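Local atomic coordinates of C2 toxin component I (Clostridium botulinum, PDB entry 2J3X), a protein that acts as the enzymatic component of the binary C2 toxin, an ADP-ribosyltransferase that probably modifies actin in the host cell. Residues I4-N12 against L94-V102. The protein carries 2 engineered substitutions. Numbering follows the deposited sequence.
Sequences IKEPIDFIN and LDRDAIGYV. With SO4 (sulfate ion), chain T.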
# COMPACT_ATOMS: atom_id res chain seq x y z
N ILE A 4 3.98 -34.11 -17.37
CA ILE A 4 3.13 -32.98 -17.02
C ILE A 4 3.57 -32.41 -15.67
O ILE A 4 3.75 -33.16 -14.73
CB ILE A 4 1.64 -33.43 -16.93
CG1 ILE A 4 1.07 -33.69 -18.32
CG2 ILE A 4 0.80 -32.43 -16.16
CD1 ILE A 4 -0.13 -34.61 -18.35
N LYS A 5 3.73 -31.08 -15.60
CA LYS A 5 4.14 -30.40 -14.34
C LYS A 5 2.97 -29.77 -13.56
O LYS A 5 2.32 -28.82 -13.99
CB LYS A 5 5.27 -29.36 -14.58
CG LYS A 5 4.84 -28.15 -15.43
CD LYS A 5 4.29 -28.59 -16.79
CE LYS A 5 3.01 -27.84 -17.17
NZ LYS A 5 2.16 -28.75 -18.02
N GLU A 6 2.63 -30.34 -12.43
CA GLU A 6 1.49 -29.80 -11.71
C GLU A 6 2.00 -28.73 -10.73
O GLU A 6 3.16 -28.72 -10.37
CB GLU A 6 0.66 -30.90 -11.04
CG GLU A 6 0.02 -31.92 -12.01
CD GLU A 6 -1.40 -31.55 -12.42
OE1 GLU A 6 -1.90 -32.08 -13.45
OE2 GLU A 6 -2.02 -30.76 -11.69
N PRO A 7 1.13 -27.83 -10.33
CA PRO A 7 1.52 -26.80 -9.34
C PRO A 7 1.81 -27.40 -7.95
O PRO A 7 1.35 -28.55 -7.65
CB PRO A 7 0.30 -25.87 -9.29
CG PRO A 7 -0.87 -26.68 -9.83
CD PRO A 7 -0.28 -27.71 -10.77
N ILE A 8 2.59 -26.68 -7.13
CA ILE A 8 2.74 -27.02 -5.73
C ILE A 8 1.34 -26.84 -5.14
O ILE A 8 0.73 -25.75 -5.25
CB ILE A 8 3.76 -26.09 -5.07
CG1 ILE A 8 5.14 -26.32 -5.72
CG2 ILE A 8 3.76 -26.25 -3.50
CD1 ILE A 8 6.10 -25.13 -5.55
N ASP A 9 0.76 -27.91 -4.58
CA ASP A 9 -0.59 -27.74 -4.00
C ASP A 9 -0.76 -28.83 -2.96
O ASP A 9 -1.01 -29.99 -3.31
CB ASP A 9 -1.66 -27.81 -5.09
CG ASP A 9 -3.07 -27.57 -4.56
OD1 ASP A 9 -3.28 -27.58 -3.33
OD2 ASP A 9 -3.99 -27.38 -5.38
N PHE A 10 -0.60 -28.44 -1.70
CA PHE A 10 -0.73 -29.35 -0.56
C PHE A 10 -2.11 -29.29 0.07
O PHE A 10 -2.34 -29.92 1.10
CB PHE A 10 0.39 -29.11 0.45
CG PHE A 10 1.69 -29.65 -0.00
CD1 PHE A 10 1.92 -31.03 0.03
CD2 PHE A 10 2.70 -28.80 -0.52
CE1 PHE A 10 3.12 -31.59 -0.46
CE2 PHE A 10 3.92 -29.39 -1.02
CZ PHE A 10 4.10 -30.75 -0.96
N ILE A 11 -3.06 -28.59 -0.57
CA ILE A 11 -4.37 -28.51 0.06
C ILE A 11 -5.05 -29.88 -0.01
O ILE A 11 -5.08 -30.49 -1.09
CB ILE A 11 -5.28 -27.45 -0.60
CG1 ILE A 11 -4.61 -26.06 -0.37
CG2 ILE A 11 -6.72 -27.51 -0.01
CD1 ILE A 11 -5.23 -24.95 -1.30
N ASN A 12 -5.50 -30.35 1.15
CA ASN A 12 -6.15 -31.66 1.24
C ASN A 12 -5.20 -32.85 1.12
O ASN A 12 -5.65 -33.95 0.97
CB ASN A 12 -7.36 -31.80 0.26
CG ASN A 12 -8.42 -32.79 0.78
OD1 ASN A 12 -8.71 -32.80 1.99
ND2 ASN A 12 -8.98 -33.64 -0.09
N LEU A 94 10.63 -19.96 -8.03
CA LEU A 94 9.73 -21.10 -8.24
C LEU A 94 9.95 -21.77 -9.59
O LEU A 94 10.07 -21.08 -10.60
CB LEU A 94 8.27 -20.65 -8.18
CG LEU A 94 7.81 -20.38 -6.73
CD1 LEU A 94 6.48 -19.63 -6.76
CD2 LEU A 94 7.71 -21.70 -5.89
N ASP A 95 9.96 -23.11 -9.62
CA ASP A 95 10.01 -23.79 -10.92
C ASP A 95 8.63 -24.30 -11.34
O ASP A 95 8.44 -24.80 -12.46
CB ASP A 95 11.10 -24.89 -10.94
CG ASP A 95 10.82 -26.02 -9.96
OD1 ASP A 95 9.87 -25.93 -9.15
OD2 ASP A 95 11.57 -27.02 -10.00
N ARG A 96 7.65 -24.11 -10.46
CA ARG A 96 6.25 -24.48 -10.71
C ARG A 96 5.38 -23.37 -10.07
O ARG A 96 5.86 -22.69 -9.16
CB ARG A 96 5.91 -25.80 -9.99
CG ARG A 96 6.80 -27.00 -10.26
CD ARG A 96 6.82 -27.89 -9.03
NE ARG A 96 5.56 -28.63 -8.88
CZ ARG A 96 5.31 -29.57 -7.97
NH1 ARG A 96 6.23 -29.94 -7.05
NH2 ARG A 96 4.11 -30.15 -7.96
N ASP A 97 4.12 -23.26 -10.49
CA ASP A 97 3.17 -22.37 -9.80
C ASP A 97 2.92 -22.94 -8.40
O ASP A 97 3.18 -24.12 -8.16
CB ASP A 97 1.84 -22.34 -10.52
CG ASP A 97 1.85 -21.59 -11.85
OD1 ASP A 97 2.90 -21.04 -12.29
OD2 ASP A 97 0.75 -21.53 -12.44
N ALA A 98 2.37 -22.12 -7.48
CA ALA A 98 2.12 -22.64 -6.13
C ALA A 98 0.75 -22.11 -5.77
O ALA A 98 0.46 -20.94 -6.01
CB ALA A 98 3.17 -22.12 -5.13
N ILE A 99 -0.08 -22.97 -5.19
CA ILE A 99 -1.43 -22.57 -4.80
C ILE A 99 -1.47 -22.58 -3.26
O ILE A 99 -1.00 -23.52 -2.63
CB ILE A 99 -2.44 -23.57 -5.35
CG1 ILE A 99 -2.43 -23.49 -6.90
CG2 ILE A 99 -3.86 -23.31 -4.80
CD1 ILE A 99 -3.11 -24.64 -7.52
N GLY A 100 -2.11 -21.58 -2.66
CA GLY A 100 -2.23 -21.61 -1.21
C GLY A 100 -2.96 -20.35 -0.75
O GLY A 100 -3.65 -19.72 -1.54
N TYR A 101 -2.85 -20.03 0.53
CA TYR A 101 -3.71 -19.04 1.16
C TYR A 101 -2.84 -17.88 1.59
O TYR A 101 -1.88 -18.08 2.38
CB TYR A 101 -4.35 -19.63 2.39
CG TYR A 101 -5.20 -20.83 2.12
CD1 TYR A 101 -6.29 -20.75 1.24
CD2 TYR A 101 -4.91 -22.07 2.75
CE1 TYR A 101 -7.13 -21.89 1.03
CE2 TYR A 101 -5.74 -23.22 2.50
CZ TYR A 101 -6.82 -23.11 1.65
OH TYR A 101 -7.65 -24.21 1.39
N VAL A 102 -3.14 -16.68 1.10
CA VAL A 102 -2.32 -15.54 1.52
C VAL A 102 -2.79 -14.91 2.83
O VAL A 102 -3.96 -14.96 3.17
CB VAL A 102 -2.19 -14.46 0.39
CG1 VAL A 102 -1.24 -14.94 -0.71
CG2 VAL A 102 -3.54 -14.14 -0.26
S SO4 T . 9.77 -28.01 -6.22
O1 SO4 T . 10.98 -28.77 -5.91
O2 SO4 T . 9.65 -27.95 -7.67
O3 SO4 T . 8.60 -28.70 -5.65
O4 SO4 T . 9.88 -26.64 -5.71
O HOH W 1 -0.28 -25.76 -1.37
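A single parallel beta bridge, Ile-8 with Ala-98, lays the irregular N-terminal arm ahead of helix 15-30 against strand 98-102 of the N-terminal ADP-ribosyltransferase-type sheet. Ala-98 bonds through its backbone to Val-168 of strand 162-168, while Tyr-101 pairs with Gly-150 of strand 147-150. Ile-8 supplies both backbone bonds of the bridge, its N donating to Asp-97 O (2.8 Å) and its O accepting from Ile-99 N (2.9 Å). Beyond the bridge a water spans the gap, donating to Ile-99 O and accepting from Phe-10 N.

Toward the start of the arm, Arg-96 grips one oxygen side-on: NE (2.8 Å) and NH2 (3.0 Å) both donate to Glu-6 O, which lies in the guanidinium plane. NE approaches nearly along the carbonyl axis, whereas NH2 sits above the carbonyl plane. Ile-8 CG1 lies over one guanidinium face, offset toward its rim, and NH1 donates to a sulfate oxygen, O3; Trp-21 NE1 also binds this ion, probably acquired from the crystallisation liquor.

Apolar contacts flank the bridge. Ile-8 CD1 reaches Leu-94 CD2 (3.8 Å), and the Pro-7 ring lies beside Ile-99, CG against CD1. Asp-9 OD1 accepts from Ile-11 N in an Asx turn, and Ile-11 packs on Tyr-101, whose hydroxyl bonds to Asp-153. With CG1 anti to the carbonyl carbon (chi1 -63°) and the chain extended at chi2, Ile-11 CD1 approaches the phenol obliquely, 3.8 Å from Tyr-101 CZ.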